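Side-chain contacts in aminoglycoside-O-phosphotransferase VIII (PDB 4H05), which transfers a phosphate group from ATP to an aminoglycoside antibiotic, acting as a 3'-phosphotransferase of the protein-kinase-like aminoglycoside phosphotransferase family and so probably conferring resistance: residues 188-192 and 193-197; 247-250 and 251-254; 118-121 and 122-126; 163-166 and 167-171. All coordinates share one frame; numbering follows the deposited sequence. Where two conformers were deposited one is given.

Interaction 1. Residues 188-192 and 193-197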
loop_
_atom_site.group_PDB
_atom_site.type_symbol
_atom_site.label_atom_id
_atom_site.label_comp_id
_atom_site.label_asym_id
_atom_site.label_seq_id
_atom_site.Cartn_x
_atom_site.Cartn_y
_atom_site.Cartn_z
ATOM N N HIS A 188 -1.126 -7.011 -2.211
ATOM C CA HIS A 188 -0.693 -5.653 -2.344
ATOM C C HIS A 188 0.421 -5.330 -1.359
ATOM O O HIS A 188 1.433 -4.773 -1.701
ATOM C CB HIS A 188 -1.870 -4.810 -2.041
ATOM C CG HIS A 188 -1.601 -3.325 -2.175
ATOM N ND1 HIS A 188 -1.143 -2.560 -1.145
ATOM C CD2 HIS A 188 -1.757 -2.500 -3.233
ATOM C CE1 HIS A 188 -1.032 -1.350 -1.541
ATOM N NE2 HIS A 188 -1.400 -1.282 -2.827
ATOM N N GLY A 189 0.179 -5.613 -0.090
ATOM C CA GLY A 189 1.174 -5.509 0.970
ATOM C C GLY A 189 1.190 -4.240 1.786
ATOM O O GLY A 189 1.938 -4.148 2.793
ATOM N N ASP A 190 0.455 -3.235 1.308
ATOM C CA ASP A 190 0.075 -2.090 2.135
ATOM C C ASP A 190 -1.386 -1.688 1.815
ATOM O O ASP A 190 -1.684 -0.531 1.450
ATOM C CB ASP A 190 1.057 -0.944 1.963
ATOM C CG ASP A 190 0.842 0.167 2.979
ATOM O OD1 ASP A 190 1.407 1.199 2.780
ATOM O OD2 ASP A 190 0.067 0.025 3.933
ATOM N N LEU A 191 -2.305 -2.648 2.041
ATOM C CA LEU A 191 -3.675 -2.501 1.617
ATOM C C LEU A 191 -4.456 -1.772 2.690
ATOM O O LEU A 191 -5.137 -2.364 3.519
ATOM C CB LEU A 191 -4.322 -3.820 1.330
ATOM C CG LEU A 191 -5.733 -3.866 0.717
ATOM C CD1 LEU A 191 -5.738 -3.366 -0.692
ATOM C CD2 LEU A 191 -6.371 -5.277 0.766
ATOM N N CYS A 192 -4.363 -0.472 2.632
ATOM C CA CYS A 192 -4.982 0.384 3.563
ATOM C C CYS A 192 -5.938 1.200 2.703
ATOM O O CYS A 192 -5.729 1.365 1.507
ATOM C CB CYS A 192 -3.966 1.244 4.288
ATOM S SG CYS A 192 -2.693 1.968 3.255
ATOM N N PRO A 193 -6.959 1.772 3.314
ATOM C CA PRO A 193 -7.966 2.497 2.556
ATOM C C PRO A 193 -7.371 3.706 1.794
ATOM O O PRO A 193 -7.882 4.139 0.788
ATOM C CB PRO A 193 -8.969 2.892 3.637
ATOM C CG PRO A 193 -8.734 1.892 4.744
ATOM C CD PRO A 193 -7.250 1.800 4.750
ATOM N N ASP A 194 -6.267 4.192 2.276
ATOM C CA ASP A 194 -5.494 5.171 1.607
ATOM C C ASP A 194 -5.062 4.808 0.225
ATOM O O ASP A 194 -5.021 5.632 -0.580
ATOM C CB ASP A 194 -4.262 5.539 2.470
ATOM C CG ASP A 194 -4.463 6.847 3.157
ATOM O OD1 ASP A 194 -4.916 7.769 2.445
ATOM O OD2 ASP A 194 -4.272 6.955 4.386
ATOM N N ASN A 195 -4.776 3.558 -0.053
ATOM C CA ASN A 195 -4.243 3.134 -1.328
ATOM C C ASN A 195 -5.265 2.573 -2.299
ATOM O O ASN A 195 -4.921 1.904 -3.332
ATOM C CB ASN A 195 -3.209 2.083 -0.919
ATOM C CG ASN A 195 -2.052 2.731 -0.263
ATOM O OD1 ASN A 195 -1.819 3.883 -0.602
ATOM N ND2 ASN A 195 -1.319 2.040 0.641
ATOM N N VAL A 196 -6.543 2.781 -1.960
ATOM C CA VAL A 196 -7.669 2.330 -2.807
ATOM C C VAL A 196 -8.616 3.503 -3.063
ATOM O O VAL A 196 -9.081 4.208 -2.138
ATOM C CB VAL A 196 -8.460 1.205 -2.154
ATOM C CG1 VAL A 196 -9.520 0.657 -3.100
ATOM C CG2 VAL A 196 -7.536 0.085 -1.714
ATOM N N LEU A 197 -8.826 3.757 -4.333
ATOM C CA LEU A 197 -9.668 4.843 -4.718
ATOM C C LEU A 197 -10.904 4.231 -5.363
ATOM O O LEU A 197 -10.867 3.119 -5.901
ATOM C CB LEU A 197 -8.934 5.747 -5.699
ATOM C CG LEU A 197 -7.983 6.804 -5.094
ATOM C CD1 LEU A 197 -6.605 6.347 -5.391
ATOM C CD2 LEU A 197 -8.093 8.204 -5.637
#
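With CG of Asn195 set anti to its carbonyl carbon (chi1 -71°), the amide swings back over the preceding loop and brings ND2 to the main chain of Asp190. The bond that results, Asn195 ND2 to Asp190 O, is 2.7 Å long and nearly straight (168° at the hydrogen); the donor lies in the carbonyl plane and the oxygen lies in the plane of the amide. Held in this way, the amide cannot rotate without losing the bond. Its plane stands 80° from the carboxylate of Asp190, whose OD1 is 3.6 Å from Asn195 ND2, a neighbour and not a close partner.

The backbone closes the turn: Asn195 N donates to Cys192 O over 2.9 Å, with the donor well above the carbonyl plane. His188 adds a second layer. Its ND1 accepts from Asp190 N at 3.0 Å while its NE2 is bonded to Ile209 O, so both ring nitrogens are engaged and the ring is fixed beside the amide. On the hydrophobic side, Leu191 CD1 meets Val196 CG2 at 4.0 Å, and these residues also pack on helix 109-124.

Asn195, together with nearby Asp210, is predicted to bind magnesium, and Asp190 to be the proton acceptor. The sequence from His188 through Asp190 to Asn195 matches the HxDxxxxN catalytic loop of aminoglycoside phosphotransferases, related to that of protein kinases.

Interaction 2. Residues 247-250 and 251-254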
loop_
_atom_site.group_PDB
_atom_site.type_symbol
_atom_site.label_atom_id
_atom_site.label_comp_id
_atom_site.label_asym_id
_atom_site.label_seq_id
_atom_site.Cartn_x
_atom_site.Cartn_y
_atom_site.Cartn_z
ATOM N N LEU A 247 -15.530 -8.733 6.085
ATOM C CA LEU A 247 -15.271 -10.168 6.285
ATOM C C LEU A 247 -16.319 -11.077 5.669
ATOM O O LEU A 247 -15.975 -12.134 5.143
ATOM C CB LEU A 247 -15.082 -10.525 7.757
ATOM C CG LEU A 247 -13.693 -10.384 8.420
ATOM C CD1 LEU A 247 -13.775 -11.100 9.775
ATOM C CD2 LEU A 247 -12.608 -10.986 7.569
ATOM N N ARG A 248 -17.583 -10.681 5.697
ATOM C CA ARG A 248 -18.662 -11.452 4.977
ATOM C C ARG A 248 -18.391 -11.519 3.482
ATOM O O ARG A 248 -18.420 -12.579 2.912
ATOM C CB ARG A 248 -20.016 -10.749 5.215
ATOM C CG ARG A 248 -21.285 -11.394 4.559
ATOM C CD ARG A 248 -22.563 -10.678 5.055
ATOM N NE ARG A 248 -22.362 -10.282 6.462
ATOM C CZ ARG A 248 -22.275 -9.038 6.947
ATOM N NH1 ARG A 248 -22.470 -7.961 6.187
ATOM N NH2 ARG A 248 -22.045 -8.870 8.250
ATOM N N GLU A 249 -18.115 -10.363 2.856
ATOM C CA GLU A 249 -17.755 -10.315 1.431
ATOM C C GLU A 249 -16.469 -11.074 1.120
ATOM O O GLU A 249 -16.423 -11.902 0.211
ATOM C CB GLU A 249 -17.673 -8.860 0.933
ATOM C CG GLU A 249 -17.168 -8.662 -0.515
ATOM C CD GLU A 249 -18.021 -9.367 -1.570
ATOM O OE1 GLU A 249 -19.220 -9.562 -1.218
ATOM O OE2 GLU A 249 -17.475 -9.752 -2.692
ATOM N N TYR A 250 -15.405 -10.865 1.890
ATOM C CA TYR A 250 -14.194 -11.616 1.555
ATOM C C TYR A 250 -14.441 -13.099 1.647
ATOM O O TYR A 250 -14.036 -13.864 0.779
ATOM C CB TYR A 250 -13.051 -11.245 2.473
ATOM C CG TYR A 250 -11.765 -11.842 1.990
ATOM C CD1 TYR A 250 -11.015 -11.225 1.026
ATOM C CD2 TYR A 250 -11.338 -13.066 2.460
ATOM C CE1 TYR A 250 -9.796 -11.753 0.615
ATOM C CE2 TYR A 250 -10.126 -13.614 2.049
ATOM C CZ TYR A 250 -9.346 -12.946 1.136
ATOM O OH TYR A 250 -8.199 -13.541 0.709
ATOM N N GLY A 251 -15.132 -13.536 2.701
ATOM C CA GLY A 251 -15.538 -14.951 2.799
ATOM C C GLY A 251 -16.274 -15.602 1.617
ATOM O O GLY A 251 -16.277 -16.806 1.485
ATOM N N ARG A 252 -16.839 -14.839 0.697
ATOM C CA ARG A 252 -17.565 -15.476 -0.432
ATOM C C ARG A 252 -16.911 -16.510 -1.429
ATOM O O ARG A 252 -17.334 -17.656 -1.384
ATOM C CB ARG A 252 -18.370 -14.443 -1.180
ATOM C CG ARG A 252 -19.550 -13.879 -0.359
ATOM C CD ARG A 252 -20.304 -12.764 -1.123
ATOM N NE ARG A 252 -20.390 -13.037 -2.577
ATOM C CZ ARG A 252 -20.621 -12.135 -3.541
ATOM N NH1 ARG A 252 -20.818 -10.845 -3.258
ATOM N NH2 ARG A 252 -20.652 -12.536 -4.819
ATOM N N GLY A 253 -15.856 -16.264 -2.222
ATOM C CA GLY A 253 -14.644 -15.516 -1.878
ATOM C C GLY A 253 -13.570 -16.556 -1.509
ATOM O O GLY A 253 -12.798 -17.053 -2.372
ATOM N N TRP A 254 -13.565 -16.929 -0.231
ATOM C CA TRP A 254 -12.578 -17.847 0.310
ATOM C C TRP A 254 -13.171 -18.494 1.522
ATOM O O TRP A 254 -13.541 -17.822 2.479
ATOM C CB TRP A 254 -11.337 -17.058 0.624
ATOM C CG TRP A 254 -10.255 -17.800 1.321
ATOM C CD1 TRP A 254 -9.345 -18.717 0.788
ATOM C CD2 TRP A 254 -9.860 -17.620 2.716
ATOM N NE1 TRP A 254 -8.488 -19.145 1.753
ATOM C CE2 TRP A 254 -8.741 -18.509 2.935
ATOM C CE3 TRP A 254 -10.309 -16.816 3.758
ATOM C CZ2 TRP A 254 -8.117 -18.598 4.172
ATOM C CZ3 TRP A 254 -9.699 -16.923 4.985
ATOM C CH2 TRP A 254 -8.622 -17.790 5.192
#
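Leu247 O receives the N-H of Gly251 at 2.9 Å, an i-to-i+4 bond of the last turn of helix 240-251. The next link is shorter in sequence: Arg252 N turns to Glu249 O, just three residues back (3.0 Å), with the donor above the carbonyl plane. This change of span from four residues to three is the evidence that the coil tightens, 3-10-like, as it ends. Gly253 then leaves helical geometry with a positive phi of 98°, after a cis peptide bond, and its CA approaches Tyr250 O at 3.2 Å in a CA-H...O contact.

Two side-chain pairs span this ending. Glu249 and Arg252 form a salt bridge in which NH1 of Arg252 lies 2.9 Å from OE1 of Glu249. The bond is weak in its angle, and the carboxylate and guanidinium planes are 86° apart, so the two groups do not meet in the coplanar, two-pronged fashion. Instead, OE2 of Glu249 lies over one face of the guanidinium. A bend at chi2 of Glu249 turns the acid toward Arg252. In the second pair, CE3 of Trp254 comes against the edge of the Tyr250 ring, 3.6 Å from CE2 of Tyr250; the ring planes are inclined at 63°.

Both pairs reach beyond the helix end. Glu249 OE2 also bridges to Arg121 of helix 109-124, giving the acid two cationic partners, and Tyr250 OH bonds to His124 and Arg219. Trp254 makes a cation-pi contact with Arg219 and touches His220, placing this helix end between helix 109-124 and the start of helix 220-230.

Interaction 3. Residues 118-121 and 122-126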
loop_
_atom_site.group_PDB
_atom_site.type_symbol
_atom_site.label_atom_id
_atom_site.label_comp_id
_atom_site.label_asym_id
_atom_site.label_seq_id
_atom_site.Cartn_x
_atom_site.Cartn_y
_atom_site.Cartn_z
ATOM N N GLY A 118 -13.862 -6.895 -2.112
ATOM C CA GLY A 118 -13.936 -7.382 -3.488
ATOM C C GLY A 118 -12.623 -7.225 -4.221
ATOM O O GLY A 118 -12.227 -8.019 -5.060
ATOM N N LEU A 119 -11.921 -6.166 -3.882
ATOM C CA LEU A 119 -10.646 -5.882 -4.514
ATOM C C LEU A 119 -9.611 -6.853 -3.946
ATOM O O LEU A 119 -8.812 -7.407 -4.691
ATOM C CB LEU A 119 -10.254 -4.417 -4.247
ATOM C CG LEU A 119 -8.825 -4.140 -4.703
ATOM C CD1 LEU A 119 -8.792 -4.211 -6.224
ATOM C CD2 LEU A 119 -8.338 -2.808 -4.194
ATOM N N ALA A 120 -9.665 -7.054 -2.632
ATOM C CA ALA A 120 -8.859 -8.099 -1.921
ATOM C C ALA A 120 -9.024 -9.501 -2.553
ATOM O O ALA A 120 -8.058 -10.182 -2.841
ATOM C CB ALA A 120 -9.168 -8.088 -0.411
ATOM N N ARG A 121 -10.239 -9.820 -2.942
ATOM C CA ARG A 121 -10.618 -11.109 -3.488
ATOM C C ARG A 121 -10.117 -11.274 -4.934
ATOM O O ARG A 121 -9.686 -12.331 -5.361
ATOM C CB ARG A 121 -12.125 -11.148 -3.234
ATOM C CG ARG A 121 -13.181 -12.068 -3.856
ATOM C CD ARG A 121 -14.389 -12.051 -2.862
ATOM N NE ARG A 121 -15.772 -11.969 -3.345
ATOM C CZ ARG A 121 -16.351 -12.822 -4.196
ATOM N NH1 ARG A 121 -15.675 -13.795 -4.801
ATOM N NH2 ARG A 121 -17.610 -12.648 -4.498
ATOM N N SER A 122 -10.062 -10.184 -5.664
ATOM C CA SER A 122 -9.645 -10.243 -7.002
ATOM C C SER A 122 -8.125 -10.333 -7.051
ATOM O O SER A 122 -7.542 -10.994 -7.898
ATOM C CB SER A 122 -10.129 -8.958 -7.718
ATOM O OG SER A 122 -11.547 -8.850 -7.740
ATOM N N LEU A 123 -7.469 -9.616 -6.173
ATOM C CA LEU A 123 -6.017 -9.703 -6.029
ATOM C C LEU A 123 -5.699 -11.158 -5.604
ATOM O O LEU A 123 -4.898 -11.876 -6.228
ATOM C CB LEU A 123 -5.611 -8.723 -4.938
ATOM C CG LEU A 123 -4.471 -7.733 -4.909
ATOM C CD1 LEU A 123 -4.104 -7.144 -6.276
ATOM C CD2 LEU A 123 -4.825 -6.677 -3.830
ATOM N N HIS A 124 -6.390 -11.649 -4.577
ATOM C CA HIS A 124 -6.064 -12.994 -4.081
ATOM C C HIS A 124 -6.545 -14.093 -4.946
ATOM O O HIS A 124 -6.236 -15.187 -4.639
ATOM C CB HIS A 124 -6.431 -13.225 -2.619
ATOM C CG HIS A 124 -5.905 -12.151 -1.691
ATOM N ND1 HIS A 124 -6.416 -11.934 -0.469
ATOM C CD2 HIS A 124 -4.950 -11.194 -1.882
ATOM C CE1 HIS A 124 -5.790 -10.887 0.104
ATOM N NE2 HIS A 124 -4.891 -10.430 -0.748
ATOM N N ALA A 125 -7.259 -13.799 -6.052
ATOM C CA ALA A 125 -7.692 -14.830 -7.016
ATOM C C ALA A 125 -6.663 -15.058 -8.037
ATOM O O ALA A 125 -6.784 -15.989 -8.772
ATOM C CB ALA A 125 -8.966 -14.442 -7.733
ATOM N N LEU A 126 -5.698 -14.144 -8.180
ATOM C CA LEU A 126 -4.615 -14.380 -9.123
ATOM C C LEU A 126 -3.888 -15.656 -8.719
ATOM O O LEU A 126 -3.806 -15.975 -7.578
ATOM C CB LEU A 126 -3.627 -13.209 -9.114
ATOM C CG LEU A 126 -4.177 -12.021 -9.826
ATOM C CD1 LEU A 126 -3.448 -10.743 -9.462
ATOM C CD2 LEU A 126 -4.125 -12.336 -11.306
#
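The last turns of helix 109-124 carry this contact, and a serine folded back onto its own helix marks it. Gly118 O accepts twice from Ser122: Ser122 N lies 3.1 Å from Gly118 O, and Ser122 OG lies 2.9 Å from Gly118 O. The two donors arrive from opposite faces of the carbonyl plane. Ser122 chi1 of -63° places OG anti to the carbonyl carbon, on the side that looks back up the helix, so the hydroxyl is satisfied within the main chain.

One residue on, Leu123 N bonds to Leu119 O at 3.0 Å and 166°, a nearly straight helical link. His124 N continues the series with a 2.8 Å bond to Ala120 O. That same oxygen sits over one face of the His124 imidazole, 3.1 Å above its plane and shifted toward the rim, close to CG; the ring therefore leans over the carbonyl, while its nitrogens point to other partners. NE2 is bonded to Asp222 OD2, and this bond, with Tyr250 at ND1, fixes the rotation of the ring.

Arg121 and His124 both have partners on helix 240-251, Glu249 and Tyr250. Ala120 packs on Phe246 of that helix, Leu119 lies against Val205 and Leu208 of strand 205-208, and His124 borders Ala185 and Cys187 of strand 184-187.

Interaction 4. Residues 163-166 and 167-171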
loop_
_atom_site.group_PDB
_atom_site.type_symbol
_atom_site.label_atom_id
_atom_site.label_comp_id
_atom_site.label_asym_id
_atom_site.label_seq_id
_atom_site.Cartn_x
_atom_site.Cartn_y
_atom_site.Cartn_z
ATOM N N LYS A 163 4.198 0.308 23.081
ATOM C CA LYS A 163 4.815 1.637 23.197
ATOM C C LYS A 163 6.130 1.420 23.956
ATOM O O LYS A 163 6.196 0.580 24.852
ATOM C CB LYS A 163 3.909 2.623 23.953
ATOM N N GLY A 164 7.189 2.129 23.569
ATOM C CA GLY A 164 8.476 1.968 24.252
ATOM C C GLY A 164 9.276 0.689 23.966
ATOM O O GLY A 164 10.368 0.551 24.526
ATOM N N TRP A 165 8.796 -0.266 23.145
ATOM C CA TRP A 165 9.701 -1.387 22.759
ATOM C C TRP A 165 10.875 -0.933 21.923
ATOM O O TRP A 165 10.812 0.043 21.152
ATOM C CB TRP A 165 9.013 -2.440 21.989
ATOM C CG TRP A 165 8.103 -3.272 22.794
ATOM C CD1 TRP A 165 7.631 -3.029 24.065
ATOM C CD2 TRP A 165 7.497 -4.523 22.397
ATOM N NE1 TRP A 165 6.778 -4.031 24.476
ATOM C CE2 TRP A 165 6.664 -4.962 23.532
ATOM C CE3 TRP A 165 7.565 -5.330 21.253
ATOM C CZ2 TRP A 165 5.956 -6.148 23.507
ATOM C CZ3 TRP A 165 6.822 -6.528 21.246
ATOM C CH2 TRP A 165 6.039 -6.916 22.336
ATOM N N SER A 166 11.979 -1.646 22.088
ATOM C CA SER A 166 13.169 -1.390 21.324
ATOM C C SER A 166 12.953 -2.076 20.008
ATOM O O SER A 166 12.161 -3.030 19.913
ATOM C CB SER A 166 14.391 -2.018 21.989
ATOM O OG SER A 166 14.268 -3.435 21.908
ATOM N N GLY A 167 13.648 -1.597 18.999
ATOM C CA GLY A 167 13.688 -2.302 17.718
ATOM C C GLY A 167 14.007 -3.786 17.912
ATOM O O GLY A 167 13.352 -4.651 17.364
ATOM N N GLU A 168 15.010 -4.049 18.737
ATOM C CA GLU A 168 15.579 -5.372 18.978
ATOM C C GLU A 168 14.560 -6.264 19.675
ATOM O O GLU A 168 14.485 -7.447 19.410
ATOM C CB GLU A 168 16.880 -5.261 19.856
ATOM C CG GLU A 168 18.172 -4.791 19.142
ATOM C CD GLU A 168 18.219 -3.311 18.711
ATOM O OE1 GLU A 168 17.372 -2.503 19.201
ATOM O OE2 GLU A 168 19.114 -2.960 17.868
ATOM N N ARG A 169 13.782 -5.696 20.572
ATOM C CA ARG A 169 12.623 -6.418 21.209
ATOM C C ARG A 169 11.470 -6.650 20.215
ATOM O O ARG A 169 10.720 -7.610 20.313
ATOM C CB ARG A 169 12.063 -5.553 22.307
ATOM C CG ARG A 169 10.765 -6.049 22.969
ATOM C CD ARG A 169 10.946 -7.401 23.640
ATOM N NE ARG A 169 9.734 -7.880 24.306
ATOM C CZ ARG A 169 8.964 -8.884 23.882
ATOM N NH1 ARG A 169 9.248 -9.547 22.754
ATOM N NH2 ARG A 169 7.873 -9.226 24.572
ATOM N N LEU A 170 11.307 -5.721 19.282
ATOM C CA LEU A 170 10.261 -5.855 18.231
ATOM C C LEU A 170 10.609 -7.050 17.355
ATOM O O LEU A 170 9.839 -7.993 17.181
ATOM C CB LEU A 170 10.231 -4.576 17.356
ATOM C CG LEU A 170 8.927 -3.817 17.074
ATOM C CD1 LEU A 170 8.844 -3.716 15.557
ATOM C CD2 LEU A 170 7.663 -4.444 17.653
ATOM N N LEU A 171 11.838 -7.049 16.883
ATOM C CA LEU A 171 12.326 -8.130 16.074
ATOM C C LEU A 171 12.333 -9.456 16.824
ATOM O O LEU A 171 12.021 -10.477 16.204
ATOM C CB LEU A 171 13.697 -7.766 15.535
ATOM C CG LEU A 171 14.385 -8.758 14.642
ATOM C CD1 LEU A 171 13.598 -8.727 13.322
ATOM C CD2 LEU A 171 15.871 -8.364 14.512
#
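Trp165 and Arg169 form the closely packed half of this contact. The guanidinium lies flat on the indole, with planes 19° apart, and Arg169 CZ is 4.1 Å from the centroid of the six-membered ring of Trp165, over its face: a cation-pi stack. Nearer the backbone, Arg169 CG covers the five-membered ring in a CH-pi contact and comes within 3.7 Å of Trp165 CD2. A bend at chi2 (61°) brings the arginine across the indole, with its guanidinium over the six-membered ring. Leu170 CD2 adds an apolar touch, 3.7 Å from Trp165 CE3.

The other side is looser and more exposed. Glu168 lies at the surface and approaches the loop chiefly through its CB, 3.8 Å from Ser166 OG. Arg169 is also exposed despite its stack, and its NH1 is paired with Glu173 one turn further along the helix.

The polar part of the contact is at the helix start. Ser166 OG accepts from Arg169 N at 2.7 Å with a hydrogen angle of 157°, and Ser166 O accepts from Leu170 N at 2.9 Å. This is a serine N-cap, with the side-chain oxygen taking up an amide of the first turn of helix 167-177.

Overall arrangement
Along the chain the order is interaction 3, interaction 4, interaction 1, interaction 2. Three of them form a connected group. Interactions 1 and 3, with centres 13 Å apart, touch where Leu119, Ala120 and Leu123 of helix 109-124 pack against Val196, Leu191 and His188, in and just after the predicted catalytic loop; interactions 3 and 2, 10 Å apart, join helix 109-124 to the end of helix 240-251. Interaction 3 thus lies between the predicted active site and a surface helix end, whereas interactions 1 and 2 do not touch. Interaction 4 stands apart, at the start of helix 167-177, its centre 26 Å from that of interaction 1 and more than 30 Å from the others.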